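Local coordinates for protein sialidase B (Streptococcus pneumoniae serotype 4, PDB 4XJW) that cleaves terminal sialic acid residues from oligosaccharides, glycoproteins and glycolipids as a family 33 glycoside hydrolase, and acts as an intramolecular trans-sialidase, at residues Y205-T213 against G627-S635; S235-Y243 against P254-E265. The protein carries 1 engineered substitution. One frame throughout, in Å; residues are numbered along the deposited sequence.

In the fold
Interactions 1 and 2 both involve the four-stranded antiparallel sheet that runs from 205-213 to 255-256, one blade of the sialidase beta-propeller. Interaction 1 sits at one outermost strand of this sheet and joins it to the neighbouring three-stranded sheet, close to the centre of the chain. Interaction 2 lies at the other outermost strand and stays within the blade, in a hairpin and the chain that follows it. The centres of interactions 1 and 2 are about 16 Å apart. Both are largely buried, but several residues of 254-265 are partly exposed. Interaction 1 combines a salt bridge at the probable substrate site with apolar packing. Interaction 2 rests mainly on backbone hydrogen bonds, with a lysine and an asparagine extending it.

Interaction 1 of 2, residues Y205-T213 against G627-S635; sequences YFRIPTLYT and GVLFEKYDS. With OPX ((1s,3R,4S)-1-[(cyclohexylamino)methyl]-3,4-dihydroxycyclopentanesulfonic acid), chain B.
The contact joins two neighbouring blades of the sialidase beta-propeller at the probable active site, where Arg207 meets Glu631. Arg207 probably binds the substrate. It grips the carboxylate side-on. NE of Arg207 reaches OE2 of Glu631 at 2.6 Å, and NH2 meets the syn lone pair of OE1 at 2.8 Å. The chain of Arg207 bends at chi2 (-141°) and chi3 (65°), which turns its guanidinium to the carboxylate. The backbone N of Ile208 donates to OE2 of Glu631, at 2.9 Å, from the opposite face of the carboxylate to NE. Three bonds thus fix the carboxylate, and OE1 takes another from the backbone N of Tyr615, the probable nucleophile. CB of Ser635 lies over one guanidinium face and CD1 of Ile208 over the other. OG of Ser635 is hydrogen-bonded to NH1 of Arg581, another probable substrate-binding arginine. Away from the charges the packing is mostly apolar. CB of Pro209 touches CD2 of Leu629 at 3.5 Å, and CD1 of Leu211 lies 3.8 Å from CB of Leu629. At the far end of 205-213 Optactin covers a face of the Tyr212 ring, and its hydroxyl OAD accepts a hydrogen bond of 3.0 Å from N of Thr213.

Interaction 2 of 2, residues S235-Y243 against P254-E265; sequences SKINIATSY and PIFAMKFNDYEE
Pro254 leads into the last strand of a beta hairpin in a propeller blade, its CA set against O of Thr241. Ile255 and Thr241 form an antiparallel hydrogen-bonded pair, with Thr241 N to Ile255 O at 2.9 Å and Ile255 N to Thr241 O at 3.0 Å. CG1 of Ile255 packs on OG1 of Thr241, which is hydrogen-bonded to NE1 of Trp433. Phe256 pairs with Ala240, and its ring turns one face to ND2 of Asn238, itself hydrogen-bonded to OH of Tyr227. A classic beta bulge follows, Ala257 and Met258 together lying opposite Ile239. N of Ala257 gives the main bond to O of Ile239 (2.9 Å), and N of Met258 adds a weak one. Ile239 N returns a bond to Met258 O at 3.0 Å. CB of Lys259 lies beside the amide of Asn238. Phe260 N donates to OD1 of Asn238 at 3.3 Å, from above the carbonyl plane. Lys236, extended until its bend at chi4 (57°), brings NZ to the loop. There a water donates to OD1 of Asp262 and accepts from N of Tyr263 and Lys236 NZ. Tyr263 O takes a weak bond from NZ, and CG of Glu265 packs on CE of Lys236. The ammonium is thus tied to the loop largely through water. Asp262 would probably favour its charge, while Glu265 already forms a salt bridge with Lys259 NZ.

Interaction 1 of 2, residues Y205-T213 against G627-S635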
loop_
_atom_site.group_PDB
_atom_site.type_symbol
_atom_site.label_atom_id
_atom_site.label_comp_id
_atom_site.label_asym_id
_atom_site.label_seq_id
_atom_site.Cartn_x
_atom_site.Cartn_y
_atom_site.Cartn_z
ATOM N N TYR A 205 -6.968 -0.759 -5.120
ATOM C CA TYR A 205 -5.798 -0.136 -4.477
ATOM C C TYR A 205 -5.431 -0.857 -3.192
ATOM O O TYR A 205 -6.296 -1.436 -2.535
ATOM C CB TYR A 205 -6.052 1.356 -4.210
ATOM C CG TYR A 205 -6.544 2.054 -5.456
ATOM C CD1 TYR A 205 -5.644 2.487 -6.435
ATOM C CD2 TYR A 205 -7.903 2.182 -5.695
ATOM C CE1 TYR A 205 -6.095 3.083 -7.609
ATOM C CE2 TYR A 205 -8.365 2.770 -6.859
ATOM C CZ TYR A 205 -7.466 3.205 -7.805
ATOM O OH TYR A 205 -7.948 3.761 -8.958
ATOM N N PHE A 206 -4.146 -0.828 -2.848
ATOM C CA PHE A 206 -3.660 -1.473 -1.627
ATOM C C PHE A 206 -2.635 -0.585 -0.973
ATOM O O PHE A 206 -1.882 0.112 -1.660
ATOM C CB PHE A 206 -3.038 -2.841 -1.931
ATOM C CG PHE A 206 -4.003 -3.794 -2.540
ATOM C CD1 PHE A 206 -4.866 -4.526 -1.740
ATOM C CD2 PHE A 206 -4.097 -3.906 -3.915
ATOM C CE1 PHE A 206 -5.792 -5.370 -2.300
ATOM C CE2 PHE A 206 -5.010 -4.772 -4.489
ATOM C CZ PHE A 206 -5.870 -5.496 -3.681
ATOM N N ARG A 207 -2.614 -0.601 0.359
ATOM C CA ARG A 207 -1.641 0.172 1.127
ATOM C C ARG A 207 -1.401 -0.555 2.437
ATOM O O ARG A 207 -2.193 -1.414 2.849
ATOM C CB ARG A 207 -2.119 1.608 1.439
ATOM C CG ARG A 207 -1.896 2.659 0.310
ATOM C CD ARG A 207 -1.473 4.030 0.885
ATOM N NE ARG A 207 -0.173 4.038 1.547
ATOM C CZ ARG A 207 0.283 5.039 2.308
ATOM N NH1 ARG A 207 -0.471 6.118 2.499
ATOM N NH2 ARG A 207 1.501 4.963 2.885
ATOM N N ILE A 208 -0.305 -0.195 3.093
ATOM C CA ILE A 208 -0.010 -0.622 4.462
ATOM C C ILE A 208 0.222 -2.142 4.590
ATOM O O ILE A 208 -0.519 -2.834 5.283
ATOM C CB ILE A 208 -1.112 -0.193 5.478
ATOM C CG1 ILE A 208 -1.725 1.173 5.146
ATOM C CG2 ILE A 208 -0.529 -0.129 6.874
ATOM C CD1 ILE A 208 -0.724 2.326 5.105
ATOM N N PRO A 209 1.266 -2.660 3.933
ATOM C CA PRO A 209 1.540 -4.104 3.944
ATOM C C PRO A 209 2.139 -4.566 5.262
ATOM O O PRO A 209 2.844 -3.806 5.942
ATOM C CB PRO A 209 2.604 -4.253 2.861
ATOM C CG PRO A 209 3.308 -2.914 2.842
ATOM C CD PRO A 209 2.222 -1.915 3.093
ATOM N N THR A 210 1.886 -5.830 5.599
ATOM C CA THR A 210 2.522 -6.490 6.739
ATOM C C THR A 210 3.003 -7.874 6.298
ATOM O O THR A 210 2.525 -8.421 5.294
ATOM C CB THR A 210 1.592 -6.628 7.968
ATOM O OG1 THR A 210 0.730 -7.759 7.797
ATOM C CG2 THR A 210 0.752 -5.350 8.189
ATOM N N LEU A 211 3.976 -8.410 7.036
ATOM C CA LEU A 211 4.456 -9.790 6.862
ATOM C C LEU A 211 4.791 -10.350 8.227
ATOM O O LEU A 211 5.250 -9.631 9.094
ATOM C CB LEU A 211 5.727 -9.808 6.002
ATOM C CG LEU A 211 5.648 -9.524 4.505
ATOM C CD1 LEU A 211 7.051 -9.391 3.908
ATOM C CD2 LEU A 211 4.848 -10.603 3.793
ATOM N N TYR A 212 4.586 -11.647 8.414
ATOM C CA TYR A 212 4.902 -12.287 9.679
ATOM C C TYR A 212 5.127 -13.766 9.414
ATOM O O TYR A 212 4.345 -14.405 8.699
ATOM C CB TYR A 212 3.734 -12.126 10.652
ATOM C CG TYR A 212 4.053 -12.458 12.096
ATOM C CD1 TYR A 212 4.109 -13.778 12.538
ATOM C CD2 TYR A 212 4.282 -11.454 13.014
ATOM C CE1 TYR A 212 4.388 -14.079 13.865
ATOM C CE2 TYR A 212 4.558 -11.739 14.338
ATOM C CZ TYR A 212 4.605 -13.047 14.759
ATOM O OH TYR A 212 4.885 -13.308 16.082
ATOM N N THR A 213 6.190 -14.310 9.993
ATOM C CA THR A 213 6.534 -15.714 9.775
ATOM C C THR A 213 6.014 -16.534 10.947
ATOM O O THR A 213 6.430 -16.340 12.090
ATOM C CB THR A 213 8.045 -15.884 9.635
ATOM O OG1 THR A 213 8.501 -15.074 8.546
ATOM C CG2 THR A 213 8.411 -17.345 9.373
ATOM N N GLY A 627 12.070 -11.612 3.181
ATOM C CA GLY A 627 10.988 -11.160 2.323
ATOM C C GLY A 627 10.631 -9.719 2.639
ATOM O O GLY A 627 10.577 -9.332 3.812
ATOM N N VAL A 628 10.412 -8.926 1.590
ATOM C CA VAL A 628 10.056 -7.509 1.727
ATOM C C VAL A 628 8.798 -7.267 0.896
ATOM O O VAL A 628 8.771 -7.563 -0.294
ATOM C CB VAL A 628 11.192 -6.573 1.255
ATOM C CG1 VAL A 628 10.852 -5.126 1.566
ATOM C CG2 VAL A 628 12.520 -6.946 1.905
ATOM N N LEU A 629 7.744 -6.784 1.543
ATOM C CA LEU A 629 6.528 -6.367 0.862
ATOM C C LEU A 629 6.404 -4.869 1.111
ATOM O O LEU A 629 6.318 -4.429 2.254
ATOM C CB LEU A 629 5.315 -7.107 1.422
ATOM C CG LEU A 629 3.972 -6.794 0.774
ATOM C CD1 LEU A 629 3.982 -7.229 -0.682
ATOM C CD2 LEU A 629 2.849 -7.488 1.542
ATOM N N PHE A 630 6.420 -4.086 0.043
ATOM C CA PHE A 630 6.534 -2.642 0.231
ATOM C C PHE A 630 5.776 -1.834 -0.807
ATOM O O PHE A 630 5.509 -2.309 -1.926
ATOM C CB PHE A 630 8.010 -2.231 0.217
ATOM C CG PHE A 630 8.679 -2.411 -1.123
ATOM C CD1 PHE A 630 9.165 -3.656 -1.516
ATOM C CD2 PHE A 630 8.824 -1.331 -1.991
ATOM C CE1 PHE A 630 9.783 -3.830 -2.761
ATOM C CE2 PHE A 630 9.450 -1.496 -3.223
ATOM C CZ PHE A 630 9.926 -2.735 -3.610
ATOM N N GLU A 631 5.457 -0.595 -0.431
ATOM C CA GLU A 631 4.835 0.351 -1.329
ATOM C C GLU A 631 5.909 0.942 -2.232
ATOM O O GLU A 631 6.699 1.775 -1.795
ATOM C CB GLU A 631 4.149 1.447 -0.500
ATOM C CG GLU A 631 2.937 0.937 0.306
ATOM C CD GLU A 631 2.362 1.981 1.249
ATOM O OE1 GLU A 631 3.033 3.008 1.526
ATOM O OE2 GLU A 631 1.203 1.794 1.685
ATOM N N LYS A 632 5.951 0.516 -3.489
ATOM C CA LYS A 632 6.943 1.028 -4.434
ATOM C C LYS A 632 6.455 2.314 -5.108
ATOM O O LYS A 632 6.305 2.398 -6.332
ATOM C CB LYS A 632 7.335 -0.022 -5.484
ATOM C CG LYS A 632 8.636 0.336 -6.207
ATOM C CD LYS A 632 9.002 -0.647 -7.296
ATOM C CE LYS A 632 10.300 -0.230 -7.970
ATOM N NZ LYS A 632 11.465 -0.503 -7.094
ATOM N N TYR A 633 6.211 3.329 -4.293
ATOM C CA TYR A 633 5.836 4.643 -4.802
ATOM C C TYR A 633 5.930 5.623 -3.670
ATOM O O TYR A 633 6.115 5.246 -2.506
ATOM C CB TYR A 633 4.427 4.642 -5.423
ATOM C CG TYR A 633 3.259 4.742 -4.456
ATOM C CD1 TYR A 633 2.947 3.702 -3.580
ATOM C CD2 TYR A 633 2.471 5.878 -4.423
ATOM C CE1 TYR A 633 1.862 3.803 -2.702
ATOM C CE2 TYR A 633 1.389 5.993 -3.572
ATOM C CZ TYR A 633 1.077 4.952 -2.714
ATOM O OH TYR A 633 -0.006 5.087 -1.865
ATOM N N ASP A 634 5.831 6.898 -4.005
ATOM C CA ASP A 634 5.870 7.901 -2.966
ATOM C C ASP A 634 4.449 8.149 -2.468
ATOM O O ASP A 634 3.659 8.855 -3.103
ATOM C CB ASP A 634 6.516 9.173 -3.489
ATOM C CG ASP A 634 6.758 10.179 -2.391
ATOM O OD1 ASP A 634 5.910 10.270 -1.480
ATOM O OD2 ASP A 634 7.794 10.877 -2.446
ATOM N N SER A 635 4.124 7.541 -1.333
ATOM C CA SER A 635 2.760 7.563 -0.810
ATOM C C SER A 635 2.423 8.876 -0.094
ATOM O O SER A 635 1.312 9.039 0.420
ATOM C CB SER A 635 2.519 6.355 0.107
ATOM O OG SER A 635 3.228 6.503 1.327
HETATM C CAF OPX B . 13.472 -18.268 10.992
HETATM C CAG OPX B . 13.217 -18.837 12.357
HETATM C CAH OPX B . 12.253 -17.568 10.484
HETATM C CAI OPX B . 12.773 -17.765 13.308
HETATM C CAJ OPX B . 11.774 -16.500 11.424
HETATM C CAK OPX B . 9.874 -15.471 13.532
HETATM C CAL OPX B . 10.207 -12.953 13.837
HETATM C CAM OPX B . 7.976 -13.829 13.887
HETATM C CAO OPX B . 9.221 -11.883 13.541
HETATM C CAP OPX B . 8.054 -12.593 13.004
HETATM C CAQ OPX B . 11.551 -17.060 12.808
HETATM C CAR OPX B . 9.417 -14.161 14.244
HETATM N NAN OPX B . 11.231 -15.989 13.767
HETATM O OAA OPX B . 10.986 -14.717 16.312
HETATM O OAB OPX B . 9.207 -13.102 16.671
HETATM O OAC OPX B . 9.727 -10.953 12.648
HETATM O OAD OPX B . 8.222 -12.988 11.705
HETATM O OAE OPX B . 8.661 -15.430 16.450
HETATM S SAS OPX B . 9.577 -14.368 16.018
#

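Interaction 2 of 2, residues S235-Y243 against P254-E265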
loop_
_atom_site.group_PDB
_atom_site.type_symbol
_atom_site.label_atom_id
_atom_site.label_comp_id
_atom_site.label_asym_id
_atom_site.label_seq_id
_atom_site.Cartn_x
_atom_site.Cartn_y
_atom_site.Cartn_z
ATOM N N SER A 235 -13.058 6.440 4.215
ATOM C CA SER A 235 -13.111 5.799 2.908
ATOM C C SER A 235 -13.861 4.482 3.061
ATOM O O SER A 235 -14.467 4.223 4.108
ATOM C CB SER A 235 -11.697 5.521 2.401
ATOM O OG SER A 235 -11.703 5.192 1.025
ATOM N N LYS A 236 -13.821 3.647 2.026
ATOM C CA LYS A 236 -14.117 2.229 2.206
ATOM C C LYS A 236 -12.790 1.494 2.124
ATOM O O LYS A 236 -12.080 1.547 1.104
ATOM C CB LYS A 236 -15.090 1.657 1.170
ATOM C CG LYS A 236 -15.330 0.162 1.435
ATOM C CD LYS A 236 -16.188 -0.525 0.375
ATOM C CE LYS A 236 -16.227 -2.031 0.651
ATOM N NZ LYS A 236 -16.741 -2.345 2.022
ATOM N N ILE A 237 -12.441 0.843 3.226
ATOM C CA ILE A 237 -11.240 0.025 3.291
ATOM C C ILE A 237 -11.545 -1.224 4.104
ATOM O O ILE A 237 -12.196 -1.129 5.146
ATOM C CB ILE A 237 -10.083 0.778 3.990
ATOM C CG1 ILE A 237 -9.816 2.128 3.323
ATOM C CG2 ILE A 237 -8.829 -0.110 4.045
ATOM C CD1 ILE A 237 -8.916 3.055 4.149
ATOM N N ASN A 238 -11.089 -2.385 3.618
ATOM C CA ASN A 238 -11.169 -3.645 4.361
ATOM C C ASN A 238 -9.748 -4.121 4.665
ATOM O O ASN A 238 -8.809 -3.683 4.019
ATOM C CB ASN A 238 -11.876 -4.726 3.521
ATOM C CG ASN A 238 -13.378 -4.487 3.351
ATOM O OD1 ASN A 238 -14.039 -3.918 4.213
ATOM N ND2 ASN A 238 -13.922 -4.958 2.229
ATOM N N ILE A 239 -9.592 -5.039 5.618
ATOM C CA ILE A 239 -8.295 -5.692 5.844
ATOM C C ILE A 239 -8.309 -7.059 5.175
ATOM O O ILE A 239 -9.196 -7.871 5.439
ATOM C CB ILE A 239 -7.987 -5.868 7.340
ATOM C CG1 ILE A 239 -8.096 -4.537 8.100
ATOM C CG2 ILE A 239 -6.603 -6.487 7.519
ATOM C CD1 ILE A 239 -7.219 -3.407 7.536
ATOM N N ALA A 240 -7.337 -7.306 4.298
ATOM C CA ALA A 240 -7.253 -8.579 3.576
ATOM C C ALA A 240 -5.975 -9.305 3.968
ATOM O O ALA A 240 -5.009 -8.682 4.423
ATOM C CB ALA A 240 -7.302 -8.354 2.059
ATOM N N THR A 241 -5.979 -10.624 3.794
ATOM C CA THR A 241 -4.806 -11.447 4.111
ATOM C C THR A 241 -4.539 -12.485 3.031
ATOM O O THR A 241 -5.453 -12.895 2.310
ATOM C CB THR A 241 -4.911 -12.173 5.491
ATOM O OG1 THR A 241 -6.031 -13.059 5.498
ATOM C CG2 THR A 241 -5.110 -11.200 6.639
ATOM N N SER A 242 -3.275 -12.895 2.954
ATOM C CA SER A 242 -2.818 -13.974 2.076
ATOM C C SER A 242 -1.620 -14.659 2.741
ATOM O O SER A 242 -0.905 -14.038 3.516
ATOM C CB SER A 242 -2.430 -13.391 0.710
ATOM O OG SER A 242 -1.829 -14.371 -0.136
ATOM N N TYR A 243 -1.406 -15.942 2.475
ATOM C CA TYR A 243 -0.261 -16.638 3.077
ATOM C C TYR A 243 0.502 -17.436 2.026
ATOM O O TYR A 243 -0.031 -17.770 0.951
ATOM C CB TYR A 243 -0.696 -17.572 4.244
ATOM C CG TYR A 243 -1.796 -18.516 3.847
ATOM C CD1 TYR A 243 -1.511 -19.704 3.193
ATOM C CD2 TYR A 243 -3.130 -18.174 4.059
ATOM C CE1 TYR A 243 -2.539 -20.557 2.790
ATOM C CE2 TYR A 243 -4.154 -19.002 3.664
ATOM C CZ TYR A 243 -3.856 -20.187 3.027
ATOM O OH TYR A 243 -4.885 -21.015 2.633
ATOM N N PRO A 254 -6.443 -13.972 -1.752
ATOM C CA PRO A 254 -6.753 -13.245 -0.515
ATOM C C PRO A 254 -8.154 -13.510 0.048
ATOM O O PRO A 254 -9.097 -13.829 -0.690
ATOM C CB PRO A 254 -6.667 -11.785 -0.952
ATOM C CG PRO A 254 -5.699 -11.789 -2.098
ATOM C CD PRO A 254 -6.035 -13.071 -2.841
ATOM N N ILE A 255 -8.258 -13.384 1.364
ATOM C CA ILE A 255 -9.547 -13.405 2.049
ATOM C C ILE A 255 -9.616 -12.158 2.902
ATOM O O ILE A 255 -8.607 -11.455 3.048
ATOM C CB ILE A 255 -9.733 -14.660 2.940
ATOM C CG1 ILE A 255 -8.683 -14.710 4.066
ATOM C CG2 ILE A 255 -9.712 -15.897 2.077
ATOM C CD1 ILE A 255 -8.950 -15.784 5.125
ATOM N N PHE A 256 -10.785 -11.877 3.472
ATOM C CA PHE A 256 -10.888 -10.748 4.398
ATOM C C PHE A 256 -10.721 -11.190 5.839
ATOM O O PHE A 256 -11.287 -12.203 6.257
ATOM C CB PHE A 256 -12.228 -10.000 4.270
ATOM C CG PHE A 256 -12.449 -9.362 2.935
ATOM C CD1 PHE A 256 -11.626 -8.329 2.497
ATOM C CD2 PHE A 256 -13.494 -9.771 2.121
ATOM C CE1 PHE A 256 -11.837 -7.741 1.254
ATOM C CE2 PHE A 256 -13.713 -9.190 0.888
ATOM C CZ PHE A 256 -12.885 -8.171 0.450
ATOM N N ALA A 257 -9.948 -10.408 6.588
ATOM C CA ALA A 257 -9.841 -10.545 8.035
ATOM C C ALA A 257 -10.849 -9.653 8.751
ATOM O O ALA A 257 -11.403 -10.038 9.790
ATOM C CB ALA A 257 -8.427 -10.236 8.509
ATOM N N MET A 258 -11.063 -8.450 8.218
ATOM C CA MET A 258 -12.077 -7.527 8.735
ATOM C C MET A 258 -12.730 -6.834 7.558
ATOM O O MET A 258 -12.043 -6.330 6.662
ATOM C CB MET A 258 -11.460 -6.466 9.663
ATOM C CG MET A 258 -10.833 -7.024 10.933
ATOM S SD MET A 258 -10.282 -5.705 12.031
ATOM C CE MET A 258 -9.470 -6.676 13.300
ATOM N N LYS A 259 -14.058 -6.800 7.557
ATOM C CA LYS A 259 -14.782 -6.177 6.462
ATOM C C LYS A 259 -16.098 -5.596 6.944
ATOM O O LYS A 259 -16.669 -6.048 7.948
ATOM C CB LYS A 259 -15.057 -7.192 5.362
ATOM C CG LYS A 259 -16.117 -8.200 5.760
ATOM C CD LYS A 259 -16.479 -9.110 4.608
ATOM C CE LYS A 259 -16.784 -8.276 3.391
ATOM N NZ LYS A 259 -17.214 -9.083 2.216
ATOM N N PHE A 260 -16.557 -4.578 6.223
ATOM C CA PHE A 260 -17.878 -3.999 6.403
ATOM C C PHE A 260 -18.617 -4.088 5.082
ATOM O O PHE A 260 -17.995 -4.129 4.015
ATOM C CB PHE A 260 -17.778 -2.523 6.782
ATOM C CG PHE A 260 -17.451 -2.276 8.221
ATOM C CD1 PHE A 260 -18.184 -2.880 9.234
ATOM C CD2 PHE A 260 -16.416 -1.415 8.567
ATOM C CE1 PHE A 260 -17.897 -2.616 10.574
ATOM C CE2 PHE A 260 -16.122 -1.158 9.903
ATOM C CZ PHE A 260 -16.861 -1.761 10.900
ATOM N N ASN A 261 -19.946 -4.098 5.151
ATOM C CA ASN A 261 -20.754 -4.299 3.954
ATOM C C ASN A 261 -21.750 -3.185 3.685
ATOM O O ASN A 261 -22.651 -3.332 2.843
ATOM C CB ASN A 261 -21.456 -5.654 4.009
ATOM C CG ASN A 261 -20.484 -6.807 3.835
ATOM O OD1 ASN A 261 -19.621 -6.776 2.954
ATOM N ND2 ASN A 261 -20.599 -7.810 4.685
ATOM N N ASP A 262 -21.569 -2.065 4.379
ATOM C CA ASP A 262 -22.409 -0.901 4.148
ATOM C C ASP A 262 -22.210 -0.315 2.744
ATOM O O ASP A 262 -23.139 0.261 2.171
ATOM C CB ASP A 262 -22.219 0.167 5.242
ATOM C CG ASP A 262 -20.750 0.504 5.531
ATOM O OD1 ASP A 262 -19.891 -0.408 5.531
ATOM O OD2 ASP A 262 -20.471 1.692 5.812
ATOM N N TYR A 263 -21.005 -0.464 2.199
ATOM C CA TYR A 263 -20.734 -0.131 0.806
ATOM C C TYR A 263 -20.275 -1.363 0.034
ATOM O O TYR A 263 -19.582 -2.225 0.588
ATOM C CB TYR A 263 -19.669 0.958 0.718
ATOM C CG TYR A 263 -20.206 2.355 0.903
ATOM C CD1 TYR A 263 -20.841 2.724 2.086
ATOM C CD2 TYR A 263 -20.078 3.300 -0.095
ATOM C CE1 TYR A 263 -21.334 4.004 2.276
ATOM C CE2 TYR A 263 -20.565 4.608 0.082
ATOM C CZ TYR A 263 -21.196 4.940 1.271
ATOM O OH TYR A 263 -21.698 6.210 1.461
ATOM N N GLU A 264 -20.680 -1.443 -1.236
ATOM C CA GLU A 264 -20.280 -2.528 -2.133
ATOM C C GLU A 264 -18.761 -2.567 -2.338
ATOM O O GLU A 264 -18.104 -1.532 -2.365
ATOM C CB GLU A 264 -20.995 -2.371 -3.484
ATOM C CG GLU A 264 -20.657 -3.433 -4.538
ATOM C CD GLU A 264 -21.113 -3.059 -5.948
ATOM O OE1 GLU A 264 -21.502 -1.896 -6.181
ATOM O OE2 GLU A 264 -21.076 -3.939 -6.830
ATOM N N GLU A 265 -18.207 -3.767 -2.482
ATOM C CA GLU A 265 -16.808 -3.909 -2.868
ATOM C C GLU A 265 -16.691 -3.668 -4.371
ATOM O O GLU A 265 -16.987 -4.564 -5.174
ATOM C CB GLU A 265 -16.299 -5.307 -2.506
ATOM C CG GLU A 265 -16.285 -5.593 -1.004
ATOM C CD GLU A 265 -16.640 -7.044 -0.688
ATOM O OE1 GLU A 265 -16.670 -7.875 -1.625
ATOM O OE2 GLU A 265 -16.891 -7.348 0.493
HETATM O O HOH W 1 -18.267 -0.320 3.440
#